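Local coordinates for aldose 1-epimerase (Escherichia coli, PDB 3NRE), which probably interconverts the alpha and beta anomers of an aldose sugar, at residues A[111-115]-A[141-145]; A[114-119]-A[131-137]; A[153-157]-A[194-198]. All coordinates share one frame. Where two conformers were deposited one is given. Numbering follows the deposited sequence.

Overall arrangement
Contacts 1 and 2 lie together and share His114 and Tyr115 on strand 114-123. Their centres are 10 Å apart, and Phe144 of contact 1 packs on Val134 and Asn136 of contact 2. Contact 3 lies on the opposite side of the chain's centre, its centre 36 Å from that of contact 1 and 35 Å from that of contact 2. Contact 1 is buried and mainly aromatic. Contact 2 is a partly buried strand pair with regular backbone hydrogen bonds, largely apolar on one face and watered on the other. Contact 3 is a surface meeting of two loops, held by one arginine, two leucines and waters.

Contact 1: residues A[111-115]-A[141-145]; sequences GVYHY and TLPFG
Segment 111-115 is a turn that runs into strand 114-123. Segment 141-145 is extended and carries the start of strand 142-153. The two backbones stand well apart and do not pair. The closest CA atoms, of Tyr113 and Leu142, are 7.6 Å apart, so side chains fill the space. Tyr113 (chi1 m, chi2 75°) reaches across the gap. Gly111 has positive phi (69°), and Val112 then turns the chain with phi/psi -76/-48.

Leu142 comes first among the touching residues of the second segment. It is mt and points toward the turn. Its CD1 sits over one face of the Tyr113 ring, 3.9 Å from the centroid and 13° off the normal, a CH-pi contact. Leu142 CD1 also lies 4.2 Å from Val112 CG1, and Leu142 CB is 3.6 Å from Tyr113 CE2. Pro143 follows. Its carbonyl O accepts a short hydrogen bond of 2.6 Å from Tyr113 OH. The same hydroxyl is also hydrogen-bonded to His263. Phe144 (chi1 m, chi2 76°) turns its face to the edge of Tyr113. This T-shaped pair has centroids 5.1 Å apart and planes at 88°, with Tyr113 CD2 3.6 Å from Phe144 CZ. Phe144 CE2 meets Tyr115 CB at 4.1 Å. Tyr115 OH is hydrogen-bonded to Asp86.

This is buried packing between the loop leading into strand 114-123, which is in one sheet, and the start of strand 142-153, in another. It is typical of the beta-sandwich (supersandwich) fold of galactose mutarotase-like proteins.

Contact 2: residues A[114-119]-A[131-137]; sequences HYRVSQ and TLSVTNQ
Strands 114-119 and 131-136 run antiparallel at 161°, their axes 4.7 Å apart at closest. Arg116-Thr135 and Ser118-Ser133 are hydrogen-bonded pairs. Tyr115-Asn136, Val117-Val134 and Gln119-Leu132 are non-hydrogen-bonded pairs. Arg116 N to Thr135 O is 3.2 Å and Thr135 N to Arg116 O 2.9 Å. Ser118 N to Ser133 O is 3.0 Å and Ser133 N to Ser118 O 3.1 Å. Gln137 N to His114 O (2.9 Å) ends the ladder.

The face with Tyr115, Val117, Gln119, Leu132, Val134 and Asn136 is close-packed. Leu132 (mt) puts its CD2 between Val117 CG2 (3.7 Å) and Gln119 CG (3.8 Å). Val134 CG2 sits 4.0 Å from Tyr115 CB. Val117 CB is 4.3 Å from Val134 CB. Phe144 covers Tyr115 and Val134.

On the other face, Ser118, Ser133 and Thr135 leave hollows that water fills. Water 2 binds Arg116 O, Ser133 O and Thr135 OG1. Water 3 binds Ser118 OG, Ser133 OG and Thr131 O. Thr135 OG1 also bonds Ser279, and Ser133 OG Thr281. Arg116 (ttt) extends away to a salt bridge with Glu107. Gln137 OE1 lies 3.7 Å from Arg116 CB.

The pair forms part of both arms of beta hairpin 114-123/127-136, within the sandwich's large antiparallel sheet.

Contact 3: residues A[153-157]-A[194-198]; sequences PLSPQ and PLPRQ
One arginine does most of the bridging here, yet its one direct hydrogen bond across is weak. Arg197 NH2 reaches Ser155 O at 2.9 Å, but the angle at the hydrogen is only 129°. Neither segment forms a regular pairing. This is plain surface packing of two inter-strand loops, with a guanidinium lying over an aliphatic side chain.

Arg197 has chi1 and chi2 both m and chi3 t, which carries its guanidinium across to segment 153-157. Leu154 CG lies over one face of that group, 3.7 Å from Arg197 NH2, while Ser155 O is near its edge. Pro156 CA is 3.3 Å from Arg197 NH2. The two leucines also meet, with Leu154 CD1 3.8 Å from Leu195 CD2. Leu154 is tp and Leu195 is mm.

Water fills the gaps. Water 5 accepts from Leu195 N (3.2 Å) and Arg197 NH1 (3.0 Å), and makes a weak bond to Ser155 O (3.3 Å). Water 4 accepts from Arg197 NH2 at 3.2 Å and makes a weak bond to Leu154 O (3.4 Å). Ser155 OG accepts from Gln157 N at 2.9 Å, an ST turn within segment 153-157.

Segment 153-157 links strands 142-153 and 159-162, and segment 194-198 links strands 193-194 and 200-205. Arg197 also touches Phe248. Leu154 and Leu195 both rest on Phe251 of strand 250-256, and Leu195 also touches Ile235 and Val237 of strand 232-237.

Contact 1: residues A[111-115]-A[141-145]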
loop_
_atom_site.group_PDB
_atom_site.type_symbol
_atom_site.label_atom_id
_atom_site.label_comp_id
_atom_site.label_asym_id
_atom_site.label_seq_id
_atom_site.Cartn_x
_atom_site.Cartn_y
_atom_site.Cartn_z
ATOM N N GLY A 111 19.729 -2.972 9.075
ATOM C CA GLY A 111 19.334 -1.605 8.846
ATOM C C GLY A 111 18.901 -0.872 10.099
ATOM O O GLY A 111 19.308 -1.220 11.217
ATOM N N VAL A 112 18.096 0.164 9.893
ATOM C CA VAL A 112 17.726 1.121 10.944
ATOM C C VAL A 112 16.669 0.477 11.895
ATOM O O VAL A 112 16.808 0.560 13.105
ATOM C CB VAL A 112 17.200 2.430 10.355
ATOM C CG1 VAL A 112 16.545 3.298 11.408
ATOM C CG2 VAL A 112 18.328 3.179 9.697
ATOM N N TYR A 113 15.637 -0.138 11.312
ATOM C CA TYR A 113 14.524 -0.741 12.041
ATOM C C TYR A 113 14.671 -2.269 12.135
ATOM O O TYR A 113 14.866 -2.961 11.115
ATOM C CB TYR A 113 13.216 -0.452 11.333
ATOM C CG TYR A 113 12.695 0.967 11.372
ATOM C CD1 TYR A 113 13.254 1.968 10.590
ATOM C CD2 TYR A 113 11.591 1.290 12.128
ATOM C CE1 TYR A 113 12.712 3.259 10.594
ATOM C CE2 TYR A 113 11.066 2.538 12.144
ATOM C CZ TYR A 113 11.632 3.539 11.358
ATOM O OH TYR A 113 11.078 4.794 11.420
ATOM N N HIS A 114 14.570 -2.800 13.359
ATOM C CA HIS A 114 14.472 -4.237 13.587
ATOM C C HIS A 114 13.049 -4.497 14.081
ATOM O O HIS A 114 12.552 -3.790 14.969
ATOM C CB HIS A 114 15.479 -4.720 14.649
ATOM C CG HIS A 114 16.906 -4.644 14.209
ATOM N ND1 HIS A 114 17.932 -5.225 14.928
ATOM C CD2 HIS A 114 17.482 -4.068 13.128
ATOM C CE1 HIS A 114 19.078 -4.996 14.310
ATOM N NE2 HIS A 114 18.832 -4.299 13.214
ATOM N N TYR A 115 12.403 -5.536 13.549
ATOM C CA TYR A 115 11.003 -5.770 13.872
ATOM C C TYR A 115 10.551 -7.139 13.379
ATOM O O TYR A 115 11.274 -7.828 12.628
ATOM C CB TYR A 115 10.079 -4.691 13.260
ATOM C CG TYR A 115 10.264 -4.607 11.767
ATOM C CD1 TYR A 115 9.547 -5.453 10.919
ATOM C CD2 TYR A 115 11.207 -3.746 11.196
ATOM C CE1 TYR A 115 9.731 -5.408 9.559
ATOM C CE2 TYR A 115 11.403 -3.709 9.851
ATOM C CZ TYR A 115 10.659 -4.529 9.035
ATOM O OH TYR A 115 10.837 -4.567 7.672
ATOM N N THR A 141 13.175 3.218 20.773
ATOM C CA THR A 141 11.887 3.651 20.224
ATOM C C THR A 141 12.063 4.321 18.847
ATOM O O THR A 141 12.938 5.167 18.722
ATOM C CB THR A 141 11.277 4.687 21.158
ATOM O OG1 THR A 141 11.099 4.089 22.434
ATOM C CG2 THR A 141 9.933 5.211 20.618
ATOM N N LEU A 142 11.258 3.909 17.843
ATOM C CA LEU A 142 11.251 4.511 16.481
ATOM C C LEU A 142 9.826 4.720 16.014
ATOM O O LEU A 142 8.899 4.128 16.586
ATOM C CB LEU A 142 11.999 3.634 15.496
ATOM C CG LEU A 142 13.526 3.585 15.620
ATOM C CD1 LEU A 142 14.142 2.512 14.732
ATOM C CD2 LEU A 142 14.147 4.937 15.269
ATOM N N PRO A 143 9.615 5.599 15.025
ATOM C CA PRO A 143 8.264 5.868 14.539
ATOM C C PRO A 143 7.881 4.952 13.370
ATOM O O PRO A 143 8.644 4.814 12.398
ATOM C CB PRO A 143 8.347 7.357 14.137
ATOM C CG PRO A 143 9.707 7.492 13.573
ATOM C CD PRO A 143 10.568 6.606 14.512
ATOM N N PHE A 144 6.721 4.306 13.512
ATOM C CA PHE A 144 6.259 3.271 12.622
ATOM C C PHE A 144 4.996 3.647 11.873
ATOM O O PHE A 144 4.139 4.418 12.325
ATOM C CB PHE A 144 5.990 1.962 13.385
ATOM C CG PHE A 144 7.246 1.159 13.763
ATOM C CD1 PHE A 144 8.041 1.555 14.809
ATOM C CD2 PHE A 144 7.550 -0.054 13.149
ATOM C CE1 PHE A 144 9.157 0.837 15.160
ATOM C CE2 PHE A 144 8.689 -0.801 13.533
ATOM C CZ PHE A 144 9.451 -0.372 14.551
ATOM N N GLY A 145 4.866 3.028 10.725
ATOM C CA GLY A 145 3.613 3.093 9.987
ATOM C C GLY A 145 3.412 1.813 9.175
ATOM O O GLY A 145 4.309 1.015 9.037
#

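Contact 2: residues A[114-119]-A[131-137]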
loop_
_atom_site.group_PDB
_atom_site.type_symbol
_atom_site.label_atom_id
_atom_site.label_comp_id
_atom_site.label_asym_id
_atom_site.label_seq_id
_atom_site.Cartn_x
_atom_site.Cartn_y
_atom_site.Cartn_z
ATOM N N HIS A 114 14.570 -2.800 13.359
ATOM C CA HIS A 114 14.472 -4.237 13.587
ATOM C C HIS A 114 13.049 -4.497 14.081
ATOM O O HIS A 114 12.552 -3.790 14.969
ATOM C CB HIS A 114 15.479 -4.720 14.649
ATOM C CG HIS A 114 16.906 -4.644 14.209
ATOM N ND1 HIS A 114 17.932 -5.225 14.928
ATOM C CD2 HIS A 114 17.482 -4.068 13.128
ATOM C CE1 HIS A 114 19.078 -4.996 14.310
ATOM N NE2 HIS A 114 18.832 -4.299 13.214
ATOM N N TYR A 115 12.403 -5.536 13.549
ATOM C CA TYR A 115 11.003 -5.770 13.872
ATOM C C TYR A 115 10.551 -7.139 13.379
ATOM O O TYR A 115 11.274 -7.828 12.628
ATOM C CB TYR A 115 10.079 -4.691 13.260
ATOM C CG TYR A 115 10.264 -4.607 11.767
ATOM C CD1 TYR A 115 9.547 -5.453 10.919
ATOM C CD2 TYR A 115 11.207 -3.746 11.196
ATOM C CE1 TYR A 115 9.731 -5.408 9.559
ATOM C CE2 TYR A 115 11.403 -3.709 9.851
ATOM C CZ TYR A 115 10.659 -4.529 9.035
ATOM O OH TYR A 115 10.837 -4.567 7.672
ATOM N N ARG A 116 9.391 -7.541 13.903
ATOM C CA ARG A 116 8.633 -8.697 13.413
ATOM C C ARG A 116 7.278 -8.178 12.932
ATOM O O ARG A 116 6.665 -7.318 13.559
ATOM C CB ARG A 116 8.464 -9.731 14.533
ATOM C CG ARG A 116 7.612 -10.959 14.242
ATOM C CD ARG A 116 7.551 -11.893 15.500
ATOM N NE ARG A 116 6.705 -13.077 15.288
ATOM C CZ ARG A 116 7.137 -14.320 15.035
ATOM N NH1 ARG A 116 8.433 -14.602 14.938
ATOM N NH2 ARG A 116 6.255 -15.314 14.900
ATOM N N VAL A 117 6.815 -8.678 11.799
ATOM C CA VAL A 117 5.502 -8.279 11.308
ATOM C C VAL A 117 4.722 -9.513 10.915
ATOM O O VAL A 117 5.315 -10.419 10.360
ATOM C CB VAL A 117 5.606 -7.258 10.172
ATOM C CG1 VAL A 117 6.579 -7.743 9.027
ATOM C CG2 VAL A 117 4.230 -6.894 9.585
ATOM N N SER A 118 3.414 -9.503 11.191
ATOM C CA SER A 118 2.485 -10.476 10.711
ATOM C C SER A 118 1.526 -9.825 9.718
ATOM O O SER A 118 1.140 -8.667 9.837
ATOM C CB SER A 118 1.740 -11.168 11.876
ATOM O OG SER A 118 0.892 -10.249 12.514
ATOM N N GLN A 119 1.145 -10.596 8.694
ATOM C CA GLN A 119 0.131 -10.173 7.749
ATOM C C GLN A 119 -0.894 -11.300 7.650
ATOM O O GLN A 119 -0.523 -12.394 7.206
ATOM C CB GLN A 119 0.731 -9.887 6.374
ATOM C CG GLN A 119 -0.207 -9.068 5.513
ATOM C CD GLN A 119 0.359 -8.696 4.168
ATOM O OE1 GLN A 119 -0.228 -7.873 3.458
ATOM N NE2 GLN A 119 1.458 -9.328 3.778
ATOM N N THR A 131 -4.692 -7.611 7.485
ATOM C CA THR A 131 -4.276 -7.008 8.736
ATOM C C THR A 131 -2.732 -7.076 8.862
ATOM O O THR A 131 -2.140 -8.169 8.757
ATOM C CB THR A 131 -4.993 -7.788 9.881
ATOM O OG1 THR A 131 -6.419 -7.738 9.676
ATOM C CG2 THR A 131 -4.640 -7.272 11.303
ATOM N N LEU A 132 -2.082 -5.931 9.081
ATOM C CA LEU A 132 -0.656 -5.870 9.373
ATOM C C LEU A 132 -0.469 -5.461 10.839
ATOM O O LEU A 132 -1.093 -4.491 11.275
ATOM C CB LEU A 132 0.016 -4.824 8.492
ATOM C CG LEU A 132 0.457 -5.187 7.067
ATOM C CD1 LEU A 132 0.756 -3.883 6.370
ATOM C CD2 LEU A 132 1.669 -6.182 7.076
ATOM N N SER A 133 0.360 -6.213 11.574
ATOM C CA SER A 133 0.716 -5.942 12.954
ATOM C C SER A 133 2.228 -6.021 13.071
ATOM O O SER A 133 2.818 -7.059 12.733
ATOM C CB SER A 133 0.086 -6.953 13.923
ATOM O OG SER A 133 -1.305 -7.075 13.685
ATOM N N VAL A 134 2.849 -4.933 13.554
ATOM C CA VAL A 134 4.295 -4.811 13.559
ATOM C C VAL A 134 4.757 -4.515 14.957
ATOM O O VAL A 134 4.138 -3.700 15.637
ATOM C CB VAL A 134 4.784 -3.722 12.552
ATOM C CG1 VAL A 134 4.152 -2.354 12.800
ATOM C CG2 VAL A 134 6.315 -3.583 12.555
ATOM N N THR A 135 5.792 -5.236 15.386
ATOM C CA THR A 135 6.352 -5.104 16.730
ATOM C C THR A 135 7.794 -4.635 16.633
ATOM O O THR A 135 8.601 -5.255 15.944
ATOM C CB THR A 135 6.360 -6.476 17.442
ATOM O OG1 THR A 135 5.031 -7.024 17.453
ATOM C CG2 THR A 135 6.899 -6.365 18.882
ATOM N N ASN A 136 8.136 -3.567 17.360
ATOM C CA ASN A 136 9.520 -3.083 17.408
ATOM C C ASN A 136 10.374 -4.101 18.202
ATOM O O ASN A 136 10.071 -4.429 19.359
ATOM C CB ASN A 136 9.597 -1.679 18.029
ATOM C CG ASN A 136 11.011 -1.067 17.956
ATOM O OD1 ASN A 136 11.913 -1.662 17.364
ATOM N ND2 ASN A 136 11.205 0.077 18.574
ATOM N N GLN A 137 11.432 -4.586 17.558
ATOM C CA GLN A 137 12.389 -5.521 18.154
ATOM C C GLN A 137 13.805 -4.918 18.285
ATOM O O GLN A 137 14.769 -5.653 18.543
ATOM C CB GLN A 137 12.456 -6.790 17.312
ATOM C CG GLN A 137 11.202 -7.641 17.400
ATOM C CD GLN A 137 11.358 -9.046 16.765
ATOM O OE1 GLN A 137 11.951 -9.209 15.684
ATOM N NE2 GLN A 137 10.813 -10.052 17.440
HETATM O O HOH W 1 14.082 -0.957 15.550
HETATM O O HOH W 2 4.020 -8.225 15.196
HETATM O O HOH W 3 -1.497 -9.438 11.471
#

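Contact 3: residues A[153-157]-A[194-198]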
loop_
_atom_site.group_PDB
_atom_site.type_symbol
_atom_site.label_atom_id
_atom_site.label_comp_id
_atom_site.label_asym_id
_atom_site.label_seq_id
_atom_site.Cartn_x
_atom_site.Cartn_y
_atom_site.Cartn_z
ATOM N N PRO A 153 -7.235 -2.817 -11.790
ATOM C CA PRO A 153 -7.413 -2.740 -13.219
ATOM C C PRO A 153 -7.868 -1.331 -13.574
ATOM O O PRO A 153 -8.598 -0.716 -12.816
ATOM C CB PRO A 153 -8.530 -3.736 -13.513
ATOM C CG PRO A 153 -8.713 -4.496 -12.206
ATOM C CD PRO A 153 -8.126 -3.778 -11.127
ATOM N N LEU A 154 -7.460 -0.861 -14.725
ATOM C CA LEU A 154 -7.937 0.448 -15.200
ATOM C C LEU A 154 -8.586 0.352 -16.542
ATOM O O LEU A 154 -8.004 -0.192 -17.474
ATOM C CB LEU A 154 -6.751 1.424 -15.298
ATOM C CG LEU A 154 -7.005 2.874 -15.682
ATOM C CD1 LEU A 154 -8.002 3.539 -14.728
ATOM C CD2 LEU A 154 -5.708 3.721 -15.710
ATOM N N SER A 155 -9.788 0.926 -16.635
ATOM C CA SER A 155 -10.553 1.029 -17.854
ATOM C C SER A 155 -10.831 2.507 -18.115
ATOM O O SER A 155 -10.853 3.290 -17.152
ATOM C CB SER A 155 -11.870 0.255 -17.665
ATOM O OG SER A 155 -12.883 0.734 -18.503
ATOM N N PRO A 156 -11.098 2.886 -19.399
ATOM C CA PRO A 156 -11.525 4.255 -19.696
ATOM C C PRO A 156 -12.735 4.614 -18.863
ATOM O O PRO A 156 -12.953 5.788 -18.601
ATOM C CB PRO A 156 -11.899 4.213 -21.181
ATOM C CG PRO A 156 -11.129 3.111 -21.745
ATOM C CD PRO A 156 -10.913 2.092 -20.627
ATOM N N GLN A 157 -13.507 3.597 -18.437
ATOM C CA GLN A 157 -14.773 3.866 -17.708
ATOM C C GLN A 157 -14.546 3.911 -16.182
ATOM O O GLN A 157 -15.448 4.318 -15.474
ATOM C CB GLN A 157 -15.814 2.779 -17.976
ATOM C CG GLN A 157 -15.866 2.307 -19.421
ATOM C CD GLN A 157 -16.117 3.352 -20.424
ATOM O OE1 GLN A 157 -16.687 4.411 -20.135
ATOM N NE2 GLN A 157 -15.825 3.009 -21.703
ATOM N N PRO A 194 -12.767 10.207 -13.122
ATOM C CA PRO A 194 -11.844 9.319 -13.855
ATOM C C PRO A 194 -10.395 9.500 -13.417
ATOM O O PRO A 194 -10.042 10.566 -12.862
ATOM C CB PRO A 194 -12.004 9.775 -15.322
ATOM C CG PRO A 194 -12.472 11.239 -15.222
ATOM C CD PRO A 194 -13.324 11.292 -13.970
ATOM N N LEU A 195 -9.562 8.491 -13.661
ATOM C CA LEU A 195 -8.126 8.675 -13.510
ATOM C C LEU A 195 -7.632 9.485 -14.699
ATOM O O LEU A 195 -8.029 9.238 -15.833
ATOM C CB LEU A 195 -7.361 7.347 -13.468
ATOM C CG LEU A 195 -7.331 6.511 -12.174
ATOM C CD1 LEU A 195 -6.733 7.245 -10.957
ATOM C CD2 LEU A 195 -8.766 5.942 -11.872
ATOM N N PRO A 196 -6.721 10.454 -14.454
ATOM C CA PRO A 196 -6.036 11.102 -15.563
ATOM C C PRO A 196 -5.306 10.079 -16.433
ATOM O O PRO A 196 -4.785 9.094 -15.908
ATOM C CB PRO A 196 -4.977 11.977 -14.859
ATOM C CG PRO A 196 -5.438 12.115 -13.431
ATOM C CD PRO A 196 -6.326 10.958 -13.129
ATOM N N ARG A 197 -5.231 10.343 -17.732
ATOM C CA ARG A 197 -4.491 9.507 -18.676
ATOM C C ARG A 197 -3.111 10.097 -18.915
ATOM O O ARG A 197 -2.755 10.473 -20.041
ATOM C CB ARG A 197 -5.266 9.381 -20.006
ATOM C CG ARG A 197 -6.430 8.389 -19.917
ATOM C CD ARG A 197 -5.980 7.170 -19.141
ATOM N NE ARG A 197 -6.964 6.085 -19.064
ATOM C CZ ARG A 197 -7.922 5.987 -18.141
ATOM N NH1 ARG A 197 -8.082 6.930 -17.219
ATOM N NH2 ARG A 197 -8.741 4.952 -18.153
ATOM N N GLN A 198 -2.336 10.157 -17.839
ATOM C CA GLN A 198 -0.986 10.697 -17.824
ATOM C C GLN A 198 -0.385 10.311 -16.473
ATOM O O GLN A 198 -1.098 9.892 -15.556
ATOM C CB GLN A 198 -0.988 12.225 -17.959
ATOM C CG GLN A 198 -1.787 12.935 -16.874
ATOM C CD GLN A 198 -1.875 14.422 -17.150
ATOM O OE1 GLN A 198 -2.903 14.912 -17.620
ATOM N NE2 GLN A 198 -0.787 15.139 -16.914
HETATM O O HOH W 4 -7.510 2.424 -19.630
HETATM O O HOH W 5 -10.625 6.272 -15.720
#